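Uric acid degradation bifunctional protein PucL (Bacillus subtilis, PDB 6A4M) is a bifunctional enzyme of urate breakdown whose uricase part, the subject of this structure, probably oxidises urate with molecular oxygen. Local coordinates at residues A[137-142]-A[161-166]; A[192-197]-A[238-243]; A[102-107]-A[145-150]. All blocks are in the same frame, centred on the assembly; numbering follows the deposited sequence.

All three contacts involve one antiparallel sheet. Interaction 3 takes the later part of strand 139-148 against strand 104-121, and interaction 1 the earlier part against strand 153-169, the shared strand lying between the two in the sheet; their centres are about 26 Å apart. Strand 153-169 leads on to strand 194-204, whose early part packs on a helix in interaction 2, about 18 Å from interaction 1 between centres. Those two touch where Gln166 CD lies 3.6 Å from Tyr197 CE1. Interactions 2 and 3 lie on opposite sides of the chain's centre, about 22 Å apart at their nearest atoms. A glycerol, probably from the crystallisation liquor, sits about 4 Å from the Asp164 side chain in interaction 1.

Interaction 1 (A[137-142]-A[161-166]); sequences NERSRS and EIMDLQ
Arg139 and Asp164 form a salt bridge across two antiparallel strands, and Arg141 and Glu161 form a second farther along. Asp164 OD1 takes NH2 of Arg139 at 3.3 Å and NH1 more weakly. The carboxylate is met from above its plane, which stands 75° from that of the guanidinium. The other bridge is more nearly in line: Arg141 NE reaches Glu161 OE1 at 3.3 Å within the guanidinium plane, NH2 adds a weak bond to the same oxygen, and the two side chains run side by side. Met163 fills the interval between the arginines, its SD 3.7 Å from Arg141 CD and its CE 3.7 Å from Arg139 NE.

Neighbours within each segment set these groups. Asn137 O receives a weak bond from Arg139 NH1 in the guanidinium plane, while Gln166 NE2 holds Asp164 OD2 at 3.0 Å. An alanine in place of Arg139 would probably leave Asp164 OD1 without its cationic mate and open a gap beside the Met163 methyl. Beneath the side chains, Arg139 and Met163 are a hydrogen-bonded pair, with Met163 N to Arg139 O at 2.9 Å; Arg141 and Glu161 are another, and Ser140 faces Ile162 between them.

On the Ser140 and Ile162 side, Glu138 CG lies 3.6 Å from Ile162 CD1, and the bend at chi2 (-89°) then brings CD to 3.6 Å from Leu165 CD1. Its OE2 makes a salt bridge with Arg225 of helix 221-233, which covers this face. Strands 104-121 and 194-204 flank the pair. The two segments belong to a beta hairpin, 139-148 with 153-169, at a place consistent with the junction between the tandem T-folds of a uricase subunit.

Interaction 2 (A[192-197]-A[238-243]); sequences RPLFVY and PSIQNL
Leu194 and Val196 meet Ile240 on one side of strand 194-204, while the aromatic rings of the alternate residues lie on the other. There the Tyr197 ring stacks with His268, and at its edge, in plane, comes Phe195 CZ, 3.8 Å from Tyr197 CE1. The Phe195 ring in turn meets Trp270 with the planes about 60° apart. These rings take no part in the contact with the helix, which is made by aliphatic carbons.

Ile240 is the residue that both strand side chains share. Its CG1 lies 3.9 Å from Val196 CG1, and its CD1 is 4.0 Å from Leu194 CD1, so the outer part of the isoleucine rests against one methyl from each. Val196 and Ile240 slide past each other, pointing in opposite directions, whereas Leu194 comes in at a slant. With CG anti to its backbone N (chi1 178°), the leucine reaches out from the strand and its methyls part: CD1 goes to Ile240, and CD2 approaches the carbonyl of Pro238, 3.5 Å from its O.

Helix against antiparallel sheet is the basic layering of the T-fold, the architecture of the uricase family, and here the opening turn of helix 240-254 lies over the early part of strand 194-204. Ser239 occupies the N-cap position, and its carbonyl oxygen accepts the backbone N of Leu243 at 2.8 Å, closing the first turn. That turn directs Leu243 back toward the sheet, where its CD2 makes a looser approach to Val196 CG2, at 4.4 Å. No hydrogen bond crosses between the segments. Beyond them, Ile240 also touches Ser265 and Asn267 of strand 258-267 and Gln295 of strand 293-300, while Leu235 packs against Leu243.

Interaction 3 (A[102-107]-A[145-150]); sequences MDTITL and KAERSG
Arg148 clasps the carbonyl oxygen of Met102 with two nitrogens, NH2 at 2.8 Å and NE at 3.2 Å, the acceptor lying in the guanidinium plane. The bend at chi3 (-60°) turns NE out of the chain's extended course, toward Met102 O. NH2 has a second acceptor, Leu96 O near the end of helix 84-98, so the arginine ties the end of strand 139-148 to the residues before strand 104-121 and to helix 84-98. Asp103 OD1 stands 3.9 Å from Arg148 NE, a long salt bridge with the two planes nearly perpendicular.

Backbone groups are served in turn. Asp103 O accepts Arg148 N at 3.0 Å, and Ile105 and Ala146 exchange two bonds, N to O each way, at 3.0 Å. Through their backbones Thr104 and Thr106 hydrogen-bond to Gly46 and Glu44, so strand 104-121 is paired along both edges.

On one face the extended Lys145 passes over the threonines, its CE 3.6 Å from Thr104 CG2; on the other, Ile105 CG2 meets Ala146 CB, with Phe95 of helix 84-98 also touching Ile105. Antiparallel strands with helices on one face are characteristic of the T-fold of uricases.

Interaction 1 (A[137-142]-A[161-166])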
loop_
_atom_site.group_PDB
_atom_site.type_symbol
_atom_site.label_atom_id
_atom_site.label_comp_id
_atom_site.label_asym_id
_atom_site.label_seq_id
_atom_site.Cartn_x
_atom_site.Cartn_y
_atom_site.Cartn_z
ATOM N N ASN A 137 11.450 -3.479 0.390
ATOM C CA ASN A 137 10.449 -4.558 0.506
ATOM C C ASN A 137 9.065 -4.026 0.081
ATOM O O ASN A 137 8.993 -3.100 -0.722
ATOM C CB ASN A 137 10.458 -5.147 1.933
ATOM C CG ASN A 137 11.766 -5.836 2.274
ATOM O OD1 ASN A 137 12.399 -6.447 1.412
ATOM N ND2 ASN A 137 12.173 -5.755 3.540
ATOM N N GLU A 138 7.970 -4.611 0.570
ATOM C CA GLU A 138 6.626 -4.138 0.212
ATOM C C GLU A 138 6.430 -2.641 0.472
ATOM O O GLU A 138 7.067 -2.059 1.351
ATOM C CB GLU A 138 5.520 -4.961 0.906
ATOM C CG GLU A 138 5.379 -4.786 2.418
ATOM C CD GLU A 138 6.237 -5.725 3.243
ATOM O OE1 GLU A 138 7.255 -6.235 2.735
ATOM O OE2 GLU A 138 5.889 -5.946 4.419
ATOM N N ARG A 139 5.542 -2.037 -0.309
ATOM C CA ARG A 139 5.334 -0.587 -0.296
ATOM C C ARG A 139 3.903 -0.265 -0.688
ATOM O O ARG A 139 3.343 -0.905 -1.581
ATOM C CB ARG A 139 6.305 0.101 -1.262
ATOM C CG ARG A 139 6.271 -0.459 -2.680
ATOM C CD ARG A 139 7.521 -0.128 -3.476
ATOM N NE ARG A 139 7.646 -1.012 -4.636
ATOM C CZ ARG A 139 8.212 -2.224 -4.639
ATOM N NH1 ARG A 139 8.745 -2.757 -3.535
ATOM N NH2 ARG A 139 8.246 -2.920 -5.776
ATOM N N SER A 140 3.311 0.721 -0.021
ATOM C CA SER A 140 1.953 1.132 -0.347
ATOM C C SER A 140 1.949 1.976 -1.618
ATOM O O SER A 140 2.953 2.609 -1.962
ATOM C CB SER A 140 1.290 1.882 0.816
ATOM O OG SER A 140 1.933 3.111 1.085
ATOM N N ARG A 141 0.825 1.942 -2.327
ATOM C CA ARG A 141 0.594 2.801 -3.483
ATOM C C ARG A 141 -0.862 3.236 -3.469
ATOM O O ARG A 141 -1.737 2.455 -3.085
ATOM C CB ARG A 141 0.915 2.071 -4.793
ATOM C CG ARG A 141 0.919 2.971 -6.025
ATOM C CD ARG A 141 1.270 2.209 -7.296
ATOM N NE ARG A 141 0.109 1.485 -7.826
ATOM C CZ ARG A 141 -0.406 1.598 -9.058
ATOM N NH1 ARG A 141 0.128 2.389 -9.985
ATOM N NH2 ARG A 141 -1.483 0.885 -9.377
ATOM N N SER A 142 -1.112 4.477 -3.883
ATOM C CA SER A 142 -2.469 5.015 -3.991
ATOM C C SER A 142 -2.694 5.618 -5.372
ATOM O O SER A 142 -1.821 6.302 -5.908
ATOM C CB SER A 142 -2.716 6.067 -2.911
ATOM O OG SER A 142 -2.641 5.485 -1.623
ATOM N N GLU A 161 -3.276 0.469 -2.056
ATOM C CA GLU A 161 -2.708 -0.816 -2.412
ATOM C C GLU A 161 -1.446 -1.082 -1.616
ATOM O O GLU A 161 -0.707 -0.147 -1.315
ATOM C CB GLU A 161 -2.381 -0.785 -3.905
ATOM C CG GLU A 161 -2.001 -2.116 -4.525
ATOM C CD GLU A 161 -1.921 -2.049 -6.042
ATOM O OE1 GLU A 161 -1.750 -0.939 -6.597
ATOM O OE2 GLU A 161 -2.023 -3.121 -6.681
ATOM N N ILE A 162 -1.207 -2.341 -1.259
ATOM C CA ILE A 162 0.141 -2.765 -0.846
ATOM C C ILE A 162 0.713 -3.671 -1.928
ATOM O O ILE A 162 0.067 -4.630 -2.345
ATOM C CB ILE A 162 0.211 -3.418 0.558
ATOM C CG1 ILE A 162 1.678 -3.655 0.934
ATOM C CG2 ILE A 162 -0.575 -4.723 0.650
ATOM C CD1 ILE A 162 1.903 -3.880 2.403
ATOM N N MET A 163 1.920 -3.339 -2.379
ATOM C CA MET A 163 2.552 -3.999 -3.515
ATOM C C MET A 163 3.751 -4.819 -3.092
ATOM O O MET A 163 4.381 -4.531 -2.080
ATOM C CB MET A 163 3.063 -2.961 -4.504
ATOM C CG MET A 163 2.055 -1.921 -4.944
ATOM S SD MET A 163 2.619 -1.107 -6.448
ATOM C CE MET A 163 4.268 -0.561 -6.002
ATOM N N ASP A 164 4.071 -5.817 -3.910
ATOM C CA ASP A 164 5.324 -6.569 -3.820
ATOM C C ASP A 164 5.559 -7.182 -2.426
ATOM O O ASP A 164 6.651 -7.081 -1.851
ATOM C CB ASP A 164 6.498 -5.680 -4.282
ATOM C CG ASP A 164 7.691 -6.485 -4.822
ATOM O OD1 ASP A 164 8.830 -5.968 -4.744
ATOM O OD2 ASP A 164 7.509 -7.618 -5.330
ATOM N N LEU A 165 4.510 -7.820 -1.906
ATOM C CA LEU A 165 4.557 -8.532 -0.631
ATOM C C LEU A 165 4.929 -9.986 -0.915
ATOM O O LEU A 165 4.112 -10.750 -1.431
ATOM C CB LEU A 165 3.203 -8.440 0.077
ATOM C CG LEU A 165 3.054 -9.059 1.466
ATOM C CD1 LEU A 165 4.096 -8.524 2.436
ATOM C CD2 LEU A 165 1.649 -8.792 1.985
ATOM N N GLN A 166 6.169 -10.351 -0.588
ATOM C CA GLN A 166 6.733 -11.654 -0.943
ATOM C C GLN A 166 6.819 -12.549 0.292
ATOM O O GLN A 166 7.673 -12.334 1.152
ATOM C CB GLN A 166 8.113 -11.467 -1.573
ATOM C CG GLN A 166 8.117 -10.528 -2.776
ATOM C CD GLN A 166 9.451 -10.478 -3.502
ATOM O OE1 GLN A 166 10.383 -11.207 -3.171
ATOM N NE2 GLN A 166 9.543 -9.615 -4.503
#

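Interaction 2 (A[192-197]-A[238-243])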
loop_
_atom_site.group_PDB
_atom_site.type_symbol
_atom_site.label_atom_id
_atom_site.label_comp_id
_atom_site.label_asym_id
_atom_site.label_seq_id
_atom_site.Cartn_x
_atom_site.Cartn_y
_atom_site.Cartn_z
ATOM N N ARG A 192 5.690 -29.010 -0.338
ATOM C CA ARG A 192 6.606 -28.006 -0.868
ATOM C C ARG A 192 6.183 -26.620 -0.349
ATOM O O ARG A 192 4.987 -26.308 -0.344
ATOM C CB ARG A 192 6.602 -28.058 -2.405
ATOM C CG ARG A 192 7.914 -27.639 -3.070
ATOM C CD ARG A 192 8.218 -28.389 -4.368
ATOM N NE ARG A 192 7.868 -27.647 -5.581
ATOM C CZ ARG A 192 6.657 -27.580 -6.139
ATOM N NH1 ARG A 192 5.602 -28.201 -5.606
ATOM N NH2 ARG A 192 6.492 -26.866 -7.250
ATOM N N PRO A 193 7.151 -25.786 0.095
ATOM C CA PRO A 193 6.796 -24.513 0.734
ATOM C C PRO A 193 6.263 -23.476 -0.255
ATOM O O PRO A 193 6.945 -23.142 -1.224
ATOM C CB PRO A 193 8.119 -24.049 1.344
ATOM C CG PRO A 193 9.157 -24.644 0.468
ATOM C CD PRO A 193 8.611 -25.964 0.015
ATOM N N LEU A 194 5.054 -22.980 0.005
ATOM C CA LEU A 194 4.355 -22.075 -0.910
ATOM C C LEU A 194 4.932 -20.663 -0.814
ATOM O O LEU A 194 4.906 -20.059 0.258
ATOM C CB LEU A 194 2.858 -22.065 -0.587
ATOM C CG LEU A 194 1.926 -21.151 -1.386
ATOM C CD1 LEU A 194 2.097 -21.336 -2.887
ATOM C CD2 LEU A 194 0.485 -21.406 -0.970
ATOM N N PHE A 195 5.454 -20.156 -1.934
ATOM C CA PHE A 195 6.052 -18.821 -2.013
ATOM C C PHE A 195 5.204 -17.969 -2.954
ATOM O O PHE A 195 5.194 -18.209 -4.165
ATOM C CB PHE A 195 7.510 -18.930 -2.511
ATOM C CG PHE A 195 8.316 -17.640 -2.461
ATOM C CD1 PHE A 195 7.925 -16.525 -1.710
ATOM C CD2 PHE A 195 9.530 -17.568 -3.145
ATOM C CE1 PHE A 195 8.704 -15.372 -1.677
ATOM C CE2 PHE A 195 10.310 -16.416 -3.111
ATOM C CZ PHE A 195 9.896 -15.318 -2.377
ATOM N N VAL A 196 4.485 -16.993 -2.390
ATOM C CA VAL A 196 3.613 -16.101 -3.176
ATOM C C VAL A 196 4.035 -14.633 -3.103
ATOM O O VAL A 196 4.484 -14.154 -2.057
ATOM C CB VAL A 196 2.114 -16.216 -2.789
ATOM C CG1 VAL A 196 1.633 -17.643 -2.983
ATOM C CG2 VAL A 196 1.842 -15.744 -1.361
ATOM N N TYR A 197 3.906 -13.951 -4.241
ATOM C CA TYR A 197 3.972 -12.492 -4.317
ATOM C C TYR A 197 2.525 -12.007 -4.327
ATOM O O TYR A 197 1.702 -12.552 -5.061
ATOM C CB TYR A 197 4.644 -12.025 -5.611
ATOM C CG TYR A 197 6.121 -12.321 -5.805
ATOM C CD1 TYR A 197 6.838 -13.182 -4.960
ATOM C CD2 TYR A 197 6.801 -11.751 -6.879
ATOM C CE1 TYR A 197 8.191 -13.432 -5.175
ATOM C CE2 TYR A 197 8.147 -12.001 -7.104
ATOM C CZ TYR A 197 8.838 -12.839 -6.253
ATOM O OH TYR A 197 10.173 -13.079 -6.485
ATOM N N PRO A 238 -2.997 -24.384 2.288
ATOM C CA PRO A 238 -4.034 -23.814 1.435
ATOM C C PRO A 238 -3.573 -23.561 -0.000
ATOM O O PRO A 238 -2.380 -23.350 -0.243
ATOM C CB PRO A 238 -4.318 -22.476 2.119
ATOM C CG PRO A 238 -2.984 -22.057 2.642
ATOM C CD PRO A 238 -2.227 -23.322 2.969
ATOM N N SER A 239 -4.528 -23.579 -0.930
ATOM C CA SER A 239 -4.297 -23.163 -2.311
ATOM C C SER A 239 -4.217 -21.640 -2.369
ATOM O O SER A 239 -4.578 -20.961 -1.404
ATOM C CB SER A 239 -5.435 -23.656 -3.208
ATOM O OG SER A 239 -5.346 -23.094 -4.506
ATOM N N ILE A 240 -3.748 -21.111 -3.497
ATOM C CA ILE A 240 -3.591 -19.658 -3.671
ATOM C C ILE A 240 -4.948 -18.935 -3.770
ATOM O O ILE A 240 -5.125 -17.901 -3.124
ATOM C CB ILE A 240 -2.659 -19.318 -4.862
ATOM C CG1 ILE A 240 -1.234 -19.802 -4.553
ATOM C CG2 ILE A 240 -2.634 -17.815 -5.136
ATOM C CD1 ILE A 240 -0.299 -19.831 -5.743
ATOM N N GLN A 241 -5.896 -19.479 -4.541
ATOM C CA GLN A 241 -7.242 -18.878 -4.636
ATOM C C GLN A 241 -7.954 -18.900 -3.275
ATOM O O GLN A 241 -8.631 -17.941 -2.910
ATOM C CB GLN A 241 -8.109 -19.509 -5.760
ATOM C CG GLN A 241 -8.932 -20.765 -5.421
ATOM C CD GLN A 241 -10.345 -20.772 -6.012
ATOM O OE1 GLN A 241 -10.973 -19.727 -6.201
ATOM N NE2 GLN A 241 -10.859 -21.968 -6.279
ATOM N N ASN A 242 -7.772 -19.990 -2.532
ATOM C CA ASN A 242 -8.331 -20.133 -1.190
ATOM C C ASN A 242 -7.641 -19.189 -0.202
ATOM O O ASN A 242 -8.298 -18.601 0.656
ATOM C CB ASN A 242 -8.201 -21.585 -0.714
ATOM C CG ASN A 242 -8.970 -21.852 0.564
ATOM O OD1 ASN A 242 -10.194 -21.723 0.602
ATOM N ND2 ASN A 242 -8.255 -22.227 1.621
ATOM N N LEU A 243 -6.321 -19.051 -0.327
ATOM C CA LEU A 243 -5.543 -18.141 0.521
ATOM C C LEU A 243 -5.993 -16.690 0.356
ATOM O O LEU A 243 -6.282 -16.018 1.344
ATOM C CB LEU A 243 -4.041 -18.265 0.222
ATOM C CG LEU A 243 -3.070 -17.276 0.881
ATOM C CD1 LEU A 243 -3.234 -17.247 2.391
ATOM C CD2 LEU A 243 -1.634 -17.616 0.513
#

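Interaction 3 (A[102-107]-A[145-150])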
loop_
_atom_site.group_PDB
_atom_site.type_symbol
_atom_site.label_atom_id
_atom_site.label_comp_id
_atom_site.label_asym_id
_atom_site.label_seq_id
_atom_site.Cartn_x
_atom_site.Cartn_y
_atom_site.Cartn_z
ATOM N N MET A 102 -8.072 22.011 -17.974
ATOM C CA MET A 102 -7.968 20.637 -17.484
ATOM C C MET A 102 -9.339 20.098 -17.074
ATOM O O MET A 102 -10.019 20.700 -16.243
ATOM C CB MET A 102 -7.023 20.600 -16.281
ATOM C CG MET A 102 -6.734 19.218 -15.722
ATOM S SD MET A 102 -5.892 19.314 -14.134
ATOM C CE MET A 102 -4.424 20.242 -14.580
ATOM N N ASP A 103 -9.726 18.962 -17.657
ATOM C CA ASP A 103 -10.996 18.286 -17.346
ATOM C C ASP A 103 -10.820 17.016 -16.500
ATOM O O ASP A 103 -11.645 16.739 -15.628
ATOM C CB ASP A 103 -11.740 17.941 -18.645
ATOM C CG ASP A 103 -12.064 19.173 -19.488
ATOM O OD1 ASP A 103 -12.330 20.253 -18.915
ATOM O OD2 ASP A 103 -12.055 19.061 -20.731
ATOM N N THR A 104 -9.763 16.249 -16.769
ATOM C CA THR A 104 -9.481 14.993 -16.070
ATOM C C THR A 104 -8.080 15.028 -15.455
ATOM O O THR A 104 -7.178 15.690 -15.982
ATOM C CB THR A 104 -9.563 13.796 -17.042
ATOM O OG1 THR A 104 -10.745 13.903 -17.840
ATOM C CG2 THR A 104 -9.602 12.468 -16.286
ATOM N N ILE A 105 -7.910 14.323 -14.336
ATOM C CA ILE A 105 -6.594 14.126 -13.724
ATOM C C ILE A 105 -6.502 12.741 -13.072
ATOM O O ILE A 105 -7.409 12.328 -12.353
ATOM C CB ILE A 105 -6.241 15.243 -12.704
ATOM C CG1 ILE A 105 -4.808 15.065 -12.178
ATOM C CG2 ILE A 105 -7.231 15.286 -11.545
ATOM C CD1 ILE A 105 -4.242 16.299 -11.507
ATOM N N THR A 106 -5.409 12.032 -13.354
ATOM C CA THR A 106 -5.100 10.761 -12.704
ATOM C C THR A 106 -3.783 10.932 -11.958
ATOM O O THR A 106 -2.761 11.250 -12.571
ATOM C CB THR A 106 -4.962 9.608 -13.721
ATOM O OG1 THR A 106 -6.080 9.614 -14.616
ATOM C CG2 THR A 106 -4.897 8.258 -13.010
ATOM N N LEU A 107 -3.821 10.735 -10.641
ATOM C CA LEU A 107 -2.632 10.802 -9.797
ATOM C C LEU A 107 -2.306 9.431 -9.220
ATOM O O LEU A 107 -3.196 8.724 -8.750
ATOM C CB LEU A 107 -2.843 11.801 -8.664
ATOM C CG LEU A 107 -2.685 13.261 -9.085
ATOM C CD1 LEU A 107 -3.463 14.182 -8.162
ATOM C CD2 LEU A 107 -1.219 13.662 -9.127
ATOM N N LYS A 145 -8.361 9.167 -9.344
ATOM C CA LYS A 145 -8.813 9.753 -10.600
ATOM C C LYS A 145 -9.999 10.674 -10.318
ATOM O O LYS A 145 -10.985 10.244 -9.714
ATOM C CB LYS A 145 -9.196 8.658 -11.600
ATOM C CG LYS A 145 -8.950 9.076 -13.038
ATOM C CD LYS A 145 -9.774 8.314 -14.064
ATOM C CE LYS A 145 -9.674 8.987 -15.430
ATOM N NZ LYS A 145 -9.973 8.063 -16.558
ATOM N N ALA A 146 -9.896 11.933 -10.751
ATOM C CA ALA A 146 -10.935 12.943 -10.528
ATOM C C ALA A 146 -11.293 13.668 -11.826
ATOM O O ALA A 146 -10.418 13.943 -12.652
ATOM C CB ALA A 146 -10.479 13.938 -9.477
ATOM N N GLU A 147 -12.581 13.979 -11.987
ATOM C CA GLU A 147 -13.111 14.631 -13.193
ATOM C C GLU A 147 -13.879 15.907 -12.864
ATOM O O GLU A 147 -14.320 16.108 -11.730
ATOM C CB GLU A 147 -14.033 13.672 -13.958
ATOM C CG GLU A 147 -13.300 12.700 -14.871
ATOM C CD GLU A 147 -14.222 11.703 -15.558
ATOM O OE1 GLU A 147 -15.402 12.033 -15.821
ATOM O OE2 GLU A 147 -13.757 10.577 -15.846
ATOM N N ARG A 148 -14.029 16.756 -13.878
ATOM C CA ARG A 148 -14.859 17.956 -13.803
ATOM C C ARG A 148 -16.250 17.631 -14.355
ATOM O O ARG A 148 -16.384 17.303 -15.537
ATOM C CB ARG A 148 -14.216 19.084 -14.618
ATOM C CG ARG A 148 -14.866 20.448 -14.440
ATOM C CD ARG A 148 -14.311 21.463 -15.429
ATOM N NE ARG A 148 -12.867 21.673 -15.286
ATOM C CZ ARG A 148 -12.273 22.357 -14.303
ATOM N NH1 ARG A 148 -12.977 22.918 -13.317
ATOM N NH2 ARG A 148 -10.946 22.477 -14.299
ATOM N N SER A 149 -17.273 17.705 -13.500
ATOM C CA SER A 149 -18.667 17.472 -13.916
ATOM C C SER A 149 -19.665 18.002 -12.865
ATOM O O SER A 149 -19.801 17.398 -11.798
ATOM C CB SER A 149 -18.928 15.980 -14.170
ATOM O OG SER A 149 -18.960 15.240 -12.963
ATOM N N GLY A 150 -20.344 19.125 -13.112
ATOM C CA GLY A 150 -20.073 20.070 -14.207
ATOM C C GLY A 150 -20.218 21.460 -13.632
ATOM O O GLY A 150 -20.990 22.276 -14.135
#